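Local coordinates for protein GlcNAc Inducible Gene 2, GIG2 (PDB 6AKZ) that binds iron and probably works as an oxygenase of the DUF1479 (Gig2-like) family, in the cupin clan, in the yeast Candida albicans, at residues A[286-291]-A[301-306]; A[22-27]-A[306-311]; A[40-45]-A[216-221]. One frame throughout, in Å; residues are numbered along the deposited sequence.

Interaction 1 (A[286-291]-A[301-306]); sequences MLRPFF and DDYEID
The ring of F291 crosses I305 obliquely. Its CG is anti to the carbonyl carbon (chi1 -61°), and the ring lies obliquely against the backbone of E304 and I305. F291 CB starts beside Y303, 4.3 Å from Y303 CD1. Further out, F291 CD1 lies 4.0 Å from the carbonyl carbon C of E304, and F291 CE1 comes within 3.5 Å of I305 CA. The tip, F291 CZ, reaches the I305 side chain and sits 3.8 Å from I305 CG1, with I305 CD1 scarcely farther off. The 286-291 segment belongs to the C-terminal end of helix 278-287, from which the chain enters the loop that leads to strand 322-323. That loop folds back and lies against the helix end it came from, on the periphery of this Gig2-like, cupin-clan protein and away from the iron. The backbone tie is D306 N to F290 O, 2.8 Å and moderately bent at 152°. The same F290 O also receives a CA-H...O contact from I305 CA at 3.5 Å. Beside it F290 CB packs on I305 CG1 (3.9 Å), while F290 CD2 lies 3.8 Å from D306 O. Y303 CE1 lies at the edge of the R288 guanidinium, near its plane. R288 NH1 gives a weak bond to F291 O, while Y303 OH and R288 NH2 share the carboxylate of D294 and R288 NE bonds to F327 O. Helix 32-56 packs on the F291-I305 pair as well, T36 touching F291 and V32 touching I305.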
loop_
_atom_site.group_PDB
_atom_site.type_symbol
_atom_site.label_atom_id
_atom_site.label_comp_id
_atom_site.label_asym_id
_atom_site.label_seq_id
_atom_site.Cartn_x
_atom_site.Cartn_y
_atom_site.Cartn_z
ATOM N N MET A 286 -8.020 -9.405 -10.812
ATOM C CA MET A 286 -8.545 -10.597 -10.120
ATOM C C MET A 286 -9.100 -11.631 -11.055
ATOM O O MET A 286 -9.025 -12.797 -10.754
ATOM C CB MET A 286 -9.564 -10.262 -9.044
ATOM C CG MET A 286 -8.956 -9.427 -7.905
ATOM S SD MET A 286 -7.358 -9.964 -7.192
ATOM C CE MET A 286 -7.763 -11.606 -6.601
ATOM N N LEU A 287 -9.754 -11.190 -12.112
ATOM C CA LEU A 287 -10.274 -12.111 -13.111
ATOM C C LEU A 287 -9.308 -12.557 -14.180
ATOM O O LEU A 287 -9.594 -13.540 -14.892
ATOM C CB LEU A 287 -11.517 -11.520 -13.785
ATOM C CG LEU A 287 -12.729 -11.262 -12.894
ATOM C CD1 LEU A 287 -13.868 -10.622 -13.632
ATOM C CD2 LEU A 287 -13.236 -12.515 -12.257
ATOM N N ARG A 288 -8.185 -11.887 -14.331
ATOM C CA ARG A 288 -7.224 -12.260 -15.375
ATOM C C ARG A 288 -6.754 -13.761 -15.417
ATOM O O ARG A 288 -6.614 -14.290 -16.527
ATOM C CB ARG A 288 -6.055 -11.316 -15.427
ATOM C CG ARG A 288 -5.179 -11.454 -16.662
ATOM C CD ARG A 288 -5.864 -11.155 -17.960
ATOM N NE ARG A 288 -4.856 -11.124 -19.056
ATOM C CZ ARG A 288 -5.139 -11.098 -20.351
ATOM N NH1 ARG A 288 -6.388 -11.145 -20.755
ATOM N NH2 ARG A 288 -4.127 -10.997 -21.234
ATOM N N PRO A 289 -6.540 -14.419 -14.258
ATOM C CA PRO A 289 -6.204 -15.855 -14.293
ATOM C C PRO A 289 -7.259 -16.706 -14.923
ATOM O O PRO A 289 -6.906 -17.765 -15.433
ATOM C CB PRO A 289 -5.946 -16.221 -12.820
ATOM C CG PRO A 289 -5.612 -14.895 -12.168
ATOM C CD PRO A 289 -6.507 -13.908 -12.866
ATOM N N PHE A 290 -8.513 -16.252 -14.939
ATOM C CA PHE A 290 -9.604 -16.946 -15.550
ATOM C C PHE A 290 -9.829 -16.556 -17.027
ATOM O O PHE A 290 -10.570 -17.276 -17.762
ATOM C CB PHE A 290 -10.899 -16.682 -14.804
ATOM C CG PHE A 290 -10.826 -17.044 -13.336
ATOM C CD1 PHE A 290 -10.351 -16.132 -12.375
ATOM C CD2 PHE A 290 -11.170 -18.286 -12.917
ATOM C CE1 PHE A 290 -10.243 -16.488 -11.062
ATOM C CE2 PHE A 290 -11.073 -18.641 -11.580
ATOM C CZ PHE A 290 -10.634 -17.728 -10.644
ATOM N N PHE A 291 -9.295 -15.394 -17.434
ATOM C CA PHE A 291 -9.505 -14.886 -18.795
ATOM C C PHE A 291 -8.222 -14.396 -19.388
ATOM O O PHE A 291 -8.146 -13.251 -19.847
ATOM C CB PHE A 291 -10.551 -13.775 -18.768
ATOM C CG PHE A 291 -11.897 -14.209 -18.267
ATOM C CD1 PHE A 291 -12.773 -14.931 -19.088
ATOM C CD2 PHE A 291 -12.308 -13.922 -16.997
ATOM C CE1 PHE A 291 -14.031 -15.311 -18.648
ATOM C CE2 PHE A 291 -13.571 -14.288 -16.543
ATOM C CZ PHE A 291 -14.438 -15.011 -17.368
ATOM N N ASP A 301 -16.687 -10.605 -27.249
ATOM C CA ASP A 301 -17.672 -11.652 -27.045
ATOM C C ASP A 301 -17.121 -13.091 -27.211
ATOM O O ASP A 301 -17.776 -14.040 -26.793
ATOM C CB ASP A 301 -18.921 -11.399 -27.866
ATOM C CG ASP A 301 -20.068 -12.277 -27.424
ATOM O OD1 ASP A 301 -20.624 -12.048 -26.312
ATOM O OD2 ASP A 301 -20.385 -13.238 -28.176
ATOM N N ASP A 302 -15.879 -13.254 -27.666
ATOM C CA ASP A 302 -15.258 -14.569 -27.790
ATOM C C ASP A 302 -14.380 -15.032 -26.621
ATOM O O ASP A 302 -13.837 -16.130 -26.685
ATOM C CB ASP A 302 -14.366 -14.614 -29.057
ATOM C CG ASP A 302 -15.166 -14.546 -30.376
ATOM O OD1 ASP A 302 -16.366 -14.867 -30.407
ATOM O OD2 ASP A 302 -14.577 -14.136 -31.388
ATOM N N TYR A 303 -14.168 -14.220 -25.573
ATOM C CA TYR A 303 -13.542 -14.748 -24.327
ATOM C C TYR A 303 -14.359 -15.888 -23.725
ATOM O O TYR A 303 -15.569 -15.819 -23.703
ATOM C CB TYR A 303 -13.421 -13.637 -23.230
ATOM C CG TYR A 303 -12.256 -12.735 -23.457
ATOM C CD1 TYR A 303 -11.014 -13.054 -22.966
ATOM C CD2 TYR A 303 -12.406 -11.578 -24.198
ATOM C CE1 TYR A 303 -9.933 -12.224 -23.198
ATOM C CE2 TYR A 303 -11.348 -10.728 -24.438
ATOM C CZ TYR A 303 -10.140 -11.019 -23.927
ATOM O OH TYR A 303 -9.094 -10.156 -24.219
ATOM N N GLU A 304 -13.672 -16.873 -23.174
ATOM C CA GLU A 304 -14.302 -17.951 -22.415
ATOM C C GLU A 304 -13.466 -18.262 -21.205
ATOM O O GLU A 304 -12.262 -18.297 -21.263
ATOM C CB GLU A 304 -14.406 -19.231 -23.271
ATOM C CG GLU A 304 -15.406 -19.060 -24.404
ATOM C CD GLU A 304 -15.512 -20.291 -25.281
ATOM O OE1 GLU A 304 -14.595 -20.480 -26.097
ATOM O OE2 GLU A 304 -16.496 -21.056 -25.136
ATOM N N ILE A 305 -14.136 -18.591 -20.123
ATOM C CA ILE A 305 -13.497 -18.791 -18.839
ATOM C C ILE A 305 -12.596 -19.982 -18.841
ATOM O O ILE A 305 -12.878 -20.964 -19.538
ATOM C CB ILE A 305 -14.561 -18.874 -17.718
ATOM C CG1 ILE A 305 -13.901 -18.663 -16.361
ATOM C CG2 ILE A 305 -15.294 -20.212 -17.766
ATOM C CD1 ILE A 305 -14.881 -18.243 -15.295
ATOM N N ASP A 306 -11.485 -19.880 -18.135
ATOM C CA ASP A 306 -10.547 -20.950 -17.919
ATOM C C ASP A 306 -10.563 -21.284 -16.415
ATOM O O ASP A 306 -9.910 -20.589 -15.605
ATOM C CB ASP A 306 -9.104 -20.556 -18.301
ATOM C CG ASP A 306 -8.047 -21.543 -17.741
ATOM O OD1 ASP A 306 -8.367 -22.746 -17.637
ATOM O OD2 ASP A 306 -6.916 -21.138 -17.362
#

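Interaction 2 (A[22-27]-A[306-311]); sequences IKQRLI and DLITPK
The ammonium of K23 is gripped by oxygens of the 306-311 loop. K23 NZ makes a salt bridge of 2.8 Å to D306 OD2, donates to T309 O at 2.9 Å in the plane of that carbonyl, and reaches D306 O from above its carbonyl plane at 3.2 Å; P289 O, outside these segments, is a further acceptor. Extended beyond CG, the K23 chain carries the charge in among these oxygens, where the carboxylate and the carbonyls should stabilise it. D306 is itself held in place by the loop. Its OD1 accepts from I308 N and T309 N, an Asx turn within a wider Asx motif, and D306 OD2 takes T309 OG1 at 2.7 Å on its syn side. The loop is thus folded around the carboxylate that meets the lysine. Buried nearby, K311 O lies 3.5 Å from K23 CE and has no polar partner in the model. The neighbouring Q24 gives, through NE2, a weak bond of 3.0 Å to L307 O; one turn on from K23, I27 CB packs on L307 CD2 at 4.1 Å. The loop thereby rests on the last turns of helix 18-26, with V32 of helix 32-56 touching both I27 and L307.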
loop_
_atom_site.group_PDB
_atom_site.type_symbol
_atom_site.label_atom_id
_atom_site.label_comp_id
_atom_site.label_asym_id
_atom_site.label_seq_id
_atom_site.Cartn_x
_atom_site.Cartn_y
_atom_site.Cartn_z
ATOM N N ILE A 22 -7.645 -23.817 -6.314
ATOM C CA ILE A 22 -7.836 -22.383 -5.950
ATOM C C ILE A 22 -8.871 -21.737 -6.904
ATOM O O ILE A 22 -9.831 -21.126 -6.475
ATOM C CB ILE A 22 -6.546 -21.571 -6.007
ATOM C CG1 ILE A 22 -5.391 -22.161 -5.156
ATOM C CG2 ILE A 22 -6.822 -20.120 -5.632
ATOM C CD1 ILE A 22 -5.636 -22.294 -3.698
ATOM N N LYS A 23 -8.716 -21.927 -8.211
ATOM C CA LYS A 23 -9.690 -21.372 -9.128
ATOM C C LYS A 23 -11.077 -21.902 -8.885
ATOM O O LYS A 23 -12.053 -21.175 -8.919
ATOM C CB LYS A 23 -9.278 -21.610 -10.589
ATOM C CG LYS A 23 -7.995 -20.962 -11.037
ATOM C CD LYS A 23 -7.824 -21.155 -12.537
ATOM C CE LYS A 23 -6.794 -20.226 -13.124
ATOM N NZ LYS A 23 -6.867 -20.322 -14.643
ATOM N N GLN A 24 -11.201 -23.199 -8.606
ATOM C CA GLN A 24 -12.538 -23.736 -8.371
ATOM C C GLN A 24 -13.115 -23.365 -7.031
ATOM O O GLN A 24 -14.337 -23.287 -6.935
ATOM C CB GLN A 24 -12.626 -25.224 -8.674
ATOM C CG GLN A 24 -12.558 -25.479 -10.182
ATOM C CD GLN A 24 -11.768 -26.706 -10.546
ATOM O OE1 GLN A 24 -11.413 -27.527 -9.687
ATOM N NE2 GLN A 24 -11.471 -26.839 -11.825
ATOM N N ARG A 25 -12.266 -23.045 -6.055
ATOM C CA ARG A 25 -12.735 -22.391 -4.807
ATOM C C ARG A 25 -13.301 -20.996 -5.012
ATOM O O ARG A 25 -14.317 -20.629 -4.429
ATOM C CB ARG A 25 -11.616 -22.316 -3.764
ATOM C CG ARG A 25 -12.109 -22.118 -2.330
ATOM C CD ARG A 25 -10.939 -21.837 -1.408
ATOM N NE ARG A 25 -10.619 -20.433 -1.567
ATOM C CZ ARG A 25 -9.402 -19.888 -1.659
ATOM N NH1 ARG A 25 -8.303 -20.606 -1.614
ATOM N NH2 ARG A 25 -9.310 -18.562 -1.802
ATOM N N LEU A 26 -12.638 -20.217 -5.854
ATOM C CA LEU A 26 -12.979 -18.790 -6.047
ATOM C C LEU A 26 -14.271 -18.483 -6.822
ATOM O O LEU A 26 -15.033 -17.637 -6.466
ATOM C CB LEU A 26 -11.777 -18.115 -6.703
ATOM C CG LEU A 26 -10.499 -18.054 -5.859
ATOM C CD1 LEU A 26 -9.313 -17.567 -6.662
ATOM C CD2 LEU A 26 -10.681 -17.155 -4.621
ATOM N N ILE A 27 -14.551 -19.239 -7.864
ATOM C CA ILE A 27 -15.697 -18.994 -8.667
ATOM C C ILE A 27 -16.574 -20.248 -8.601
ATOM O O ILE A 27 -16.091 -21.312 -8.951
ATOM C CB ILE A 27 -15.265 -18.645 -10.110
ATOM C CG1 ILE A 27 -14.356 -17.372 -10.044
ATOM C CG2 ILE A 27 -16.484 -18.402 -10.993
ATOM C CD1 ILE A 27 -14.227 -16.594 -11.352
ATOM N N ASP A 306 -11.485 -19.880 -18.135
ATOM C CA ASP A 306 -10.547 -20.950 -17.919
ATOM C C ASP A 306 -10.563 -21.284 -16.415
ATOM O O ASP A 306 -9.910 -20.589 -15.605
ATOM C CB ASP A 306 -9.104 -20.556 -18.301
ATOM C CG ASP A 306 -8.047 -21.543 -17.741
ATOM O OD1 ASP A 306 -8.367 -22.746 -17.637
ATOM O OD2 ASP A 306 -6.916 -21.138 -17.362
ATOM N N LEU A 307 -11.251 -22.377 -16.058
ATOM C CA LEU A 307 -11.302 -22.803 -14.682
ATOM C C LEU A 307 -10.371 -23.931 -14.364
ATOM O O LEU A 307 -10.397 -24.433 -13.250
ATOM C CB LEU A 307 -12.730 -23.146 -14.316
ATOM C CG LEU A 307 -13.632 -21.905 -14.235
ATOM C CD1 LEU A 307 -15.066 -22.344 -14.373
ATOM C CD2 LEU A 307 -13.505 -21.079 -12.954
ATOM N N ILE A 308 -9.473 -24.264 -15.292
ATOM C CA ILE A 308 -8.671 -25.478 -15.172
ATOM C C ILE A 308 -7.179 -25.232 -15.034
ATOM O O ILE A 308 -6.603 -25.748 -14.090
ATOM C CB ILE A 308 -8.901 -26.473 -16.365
ATOM C CG1 ILE A 308 -10.400 -26.705 -16.639
ATOM C CG2 ILE A 308 -8.189 -27.787 -16.101
ATOM C CD1 ILE A 308 -11.236 -27.145 -15.444
ATOM N N THR A 309 -6.525 -24.486 -15.933
ATOM C CA THR A 309 -5.026 -24.419 -15.850
ATOM C C THR A 309 -4.629 -23.669 -14.579
ATOM O O THR A 309 -5.271 -22.672 -14.282
ATOM C CB THR A 309 -4.373 -23.626 -17.004
ATOM O OG1 THR A 309 -4.546 -22.213 -16.756
ATOM C CG2 THR A 309 -4.982 -24.011 -18.378
ATOM N N PRO A 310 -3.543 -24.063 -13.908
ATOM C CA PRO A 310 -3.068 -23.340 -12.736
ATOM C C PRO A 310 -2.249 -22.089 -13.133
ATOM O O PRO A 310 -1.147 -21.895 -12.658
ATOM C CB PRO A 310 -2.183 -24.380 -12.066
ATOM C CG PRO A 310 -1.522 -25.037 -13.226
ATOM C CD PRO A 310 -2.609 -25.158 -14.258
ATOM N N LYS A 311 -2.784 -21.258 -14.007
ATOM C CA LYS A 311 -2.061 -20.049 -14.464
ATOM C C LYS A 311 -2.570 -18.880 -13.620
ATOM O O LYS A 311 -3.763 -18.604 -13.598
ATOM C CB LYS A 311 -2.291 -19.785 -15.958
ATOM C CG LYS A 311 -1.544 -20.844 -16.813
ATOM C CD LYS A 311 -1.651 -20.544 -18.274
ATOM C CE LYS A 311 -1.203 -21.732 -19.100
ATOM N NZ LYS A 311 0.202 -22.140 -18.811
#

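Interaction 3 (A[40-45]-A[216-221]); sequences KRLLVE and GDWENW
R41 grips E219 side-on with two nitrogens: R41 NE to E219 OE2 at 2.7 Å (N-H...O 164°) and R41 NH2 to E219 OE1 at 2.9 Å (161°). Both oxygens are met on their syn sides, and the guanidinium and carboxylate planes lie only 24° apart, a nearly coplanar salt bridge. R41 NH2 also gives a longer bond to G216 O, 3.2 Å, while a water accepts from R41 NH1 and returns a weak bond to that same carbonyl. G216 ends helix 211-214 with a Schellman motif, its phi positive; the arginine of helix 32-56 therefore binds the carbonyl just where the chain leaves that helix and enters the 3-10 turn 218-220. Behind the salt bridge, W218 is sandwiched. L42 CD1 makes a CH-pi contact, 3.9 Å from the centroid of the W218 six-membered ring and almost on its normal, and E219 CD covers the opposite face, 3.5 Å above the plane. L42 CB touches the indole at W218 NE1 (3.6 Å), whose N-H bonds to S38 O, one turn earlier on the same helix. At the ring's edge E45 CG approaches W218 CH2 at 4.1 Å, and L280 and A283 of helix 278-287 touch both L42 and W218.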
loop_
_atom_site.group_PDB
_atom_site.type_symbol
_atom_site.label_atom_id
_atom_site.label_comp_id
_atom_site.label_asym_id
_atom_site.label_seq_id
_atom_site.Cartn_x
_atom_site.Cartn_y
_atom_site.Cartn_z
ATOM N N LYS A 40 -16.781 -9.375 -19.963
ATOM C CA LYS A 40 -17.058 -8.641 -21.180
ATOM C C LYS A 40 -17.484 -7.167 -20.951
ATOM O O LYS A 40 -16.974 -6.275 -21.617
ATOM C CB LYS A 40 -18.110 -9.427 -21.936
ATOM C CG LYS A 40 -17.500 -10.708 -22.460
ATOM C CD LYS A 40 -18.562 -11.585 -23.079
ATOM C CE LYS A 40 -17.928 -12.907 -23.430
ATOM N NZ LYS A 40 -19.056 -13.745 -23.964
ATOM N N ARG A 41 -18.398 -6.926 -20.039
ATOM C CA ARG A 41 -18.754 -5.548 -19.597
ATOM C C ARG A 41 -17.473 -4.761 -19.128
ATOM O O ARG A 41 -17.325 -3.572 -19.414
ATOM C CB ARG A 41 -19.713 -5.527 -18.435
ATOM C CG ARG A 41 -21.057 -6.212 -18.664
ATOM C CD ARG A 41 -22.106 -5.716 -17.655
ATOM N NE ARG A 41 -21.729 -6.045 -16.271
ATOM C CZ ARG A 41 -22.000 -7.179 -15.652
ATOM N NH1 ARG A 41 -22.671 -8.164 -16.287
ATOM N NH2 ARG A 41 -21.604 -7.343 -14.395
ATOM N N LEU A 42 -16.627 -5.437 -18.382
ATOM C CA LEU A 42 -15.425 -4.841 -17.827
ATOM C C LEU A 42 -14.479 -4.291 -18.926
ATOM O O LEU A 42 -14.041 -3.141 -18.858
ATOM C CB LEU A 42 -14.679 -5.824 -16.945
ATOM C CG LEU A 42 -13.322 -5.343 -16.418
ATOM C CD1 LEU A 42 -13.533 -4.130 -15.477
ATOM C CD2 LEU A 42 -12.621 -6.440 -15.698
ATOM N N LEU A 43 -14.188 -5.127 -19.916
ATOM C CA LEU A 43 -13.353 -4.733 -20.997
ATOM C C LEU A 43 -13.883 -3.569 -21.788
ATOM O O LEU A 43 -13.096 -2.678 -22.150
ATOM C CB LEU A 43 -13.053 -5.928 -21.904
ATOM C CG LEU A 43 -12.207 -7.069 -21.382
ATOM C CD1 LEU A 43 -11.914 -8.027 -22.528
ATOM C CD2 LEU A 43 -10.891 -6.678 -20.702
ATOM N N VAL A 44 -15.199 -3.489 -21.942
ATOM C CA VAL A 44 -15.801 -2.406 -22.659
ATOM C C VAL A 44 -15.551 -1.116 -21.851
ATOM O O VAL A 44 -15.040 -0.179 -22.396
ATOM C CB VAL A 44 -17.303 -2.652 -22.896
ATOM C CG1 VAL A 44 -17.993 -1.379 -23.385
ATOM C CG2 VAL A 44 -17.480 -3.839 -23.862
ATOM N N GLU A 45 -15.789 -1.169 -20.535
ATOM C CA GLU A 45 -15.577 -0.008 -19.622
ATOM C C GLU A 45 -14.102 0.380 -19.563
ATOM O O GLU A 45 -13.798 1.604 -19.522
ATOM C CB GLU A 45 -16.074 -0.234 -18.194
ATOM C CG GLU A 45 -17.595 -0.322 -18.095
ATOM C CD GLU A 45 -18.292 0.802 -18.852
ATOM O OE1 GLU A 45 -18.109 1.976 -18.432
ATOM O OE2 GLU A 45 -18.922 0.530 -19.914
ATOM N N GLY A 216 -19.435 -12.031 -10.236
ATOM C CA GLY A 216 -19.890 -11.418 -11.437
ATOM C C GLY A 216 -20.470 -10.056 -11.264
ATOM O O GLY A 216 -21.132 -9.574 -12.143
ATOM N N ASP A 217 -20.127 -9.385 -10.165
ATOM C CA ASP A 217 -20.692 -8.105 -9.799
ATOM C C ASP A 217 -19.508 -7.148 -9.394
ATOM O O ASP A 217 -19.615 -6.437 -8.419
ATOM C CB ASP A 217 -21.610 -8.349 -8.571
ATOM C CG ASP A 217 -22.423 -7.155 -8.148
ATOM O OD1 ASP A 217 -22.722 -6.244 -8.962
ATOM O OD2 ASP A 217 -22.812 -7.119 -6.930
ATOM N N TRP A 218 -18.438 -7.139 -10.200
ATOM C CA TRP A 218 -17.345 -6.172 -10.025
ATOM C C TRP A 218 -17.802 -4.760 -9.833
ATOM O O TRP A 218 -17.178 -3.988 -9.082
ATOM C CB TRP A 218 -16.278 -6.279 -11.132
ATOM C CG TRP A 218 -16.698 -5.857 -12.467
ATOM C CD1 TRP A 218 -17.066 -6.709 -13.522
ATOM C CD2 TRP A 218 -16.806 -4.532 -12.969
ATOM N NE1 TRP A 218 -17.419 -5.977 -14.611
ATOM C CE2 TRP A 218 -17.249 -4.634 -14.325
ATOM C CE3 TRP A 218 -16.568 -3.255 -12.435
ATOM C CZ2 TRP A 218 -17.449 -3.539 -15.115
ATOM C CZ3 TRP A 218 -16.756 -2.166 -13.245
ATOM C CH2 TRP A 218 -17.167 -2.294 -14.583
ATOM N N GLU A 219 -18.932 -4.368 -10.423
ATOM C CA GLU A 219 -19.368 -3.001 -10.351
ATOM C C GLU A 219 -19.648 -2.572 -8.944
ATOM O O GLU A 219 -19.582 -1.369 -8.637
ATOM C CB GLU A 219 -20.653 -2.771 -11.174
ATOM C CG GLU A 219 -20.459 -2.800 -12.662
ATOM C CD GLU A 219 -20.616 -4.204 -13.287
ATOM O OE1 GLU A 219 -20.614 -5.270 -12.568
ATOM O OE2 GLU A 219 -20.706 -4.199 -14.545
ATOM N N ASN A 220 -19.982 -3.520 -8.091
ATOM C CA ASN A 220 -20.255 -3.200 -6.712
ATOM C C ASN A 220 -19.086 -3.464 -5.727
ATOM O O ASN A 220 -19.305 -3.430 -4.496
ATOM C CB ASN A 220 -21.507 -3.923 -6.311
ATOM C CG ASN A 220 -22.701 -3.254 -6.933
ATOM O OD1 ASN A 220 -22.941 -2.053 -6.756
ATOM N ND2 ASN A 220 -23.403 -3.984 -7.691
ATOM N N TRP A 221 -17.907 -3.793 -6.247
ATOM C CA TRP A 221 -16.714 -3.946 -5.374
ATOM C C TRP A 221 -16.358 -2.602 -4.704
ATOM O O TRP A 221 -16.263 -1.591 -5.397
ATOM C CB TRP A 221 -15.527 -4.483 -6.142
ATOM C CG TRP A 221 -14.378 -4.803 -5.275
ATOM C CD1 TRP A 221 -14.348 -5.704 -4.253
ATOM C CD2 TRP A 221 -13.106 -4.136 -5.264
ATOM N NE1 TRP A 221 -13.131 -5.636 -3.617
ATOM C CE2 TRP A 221 -12.354 -4.685 -4.227
ATOM C CE3 TRP A 221 -12.544 -3.098 -6.021
ATOM C CZ2 TRP A 221 -11.032 -4.293 -3.971
ATOM C CZ3 TRP A 221 -11.263 -2.660 -5.717
ATOM C CH2 TRP A 221 -10.506 -3.288 -4.730
HETATM O O HOH W 1 -22.926 -10.773 -14.788
#

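In the fold
Starting from the N terminus, helix 18-26 supplies the first half of interaction 2, whose loop closes only at 306-311, 279 residues on. The other two contacts nest inside that loop, one after the other. Helix 32-56 follows at once and opens interaction 3, which closes at 216-221, after helix 211-214. Interaction 1 then closes a short loop, joining segment 301-306 to the end of helix 278-287. It shares D306 with interaction 2, and F290 packs on K23 and L307. It also meets interaction 3, where K40 pairs with D301 and L43 packs on Y303. Interactions 2 and 3 do not touch, but consecutive N-terminal helices carry them.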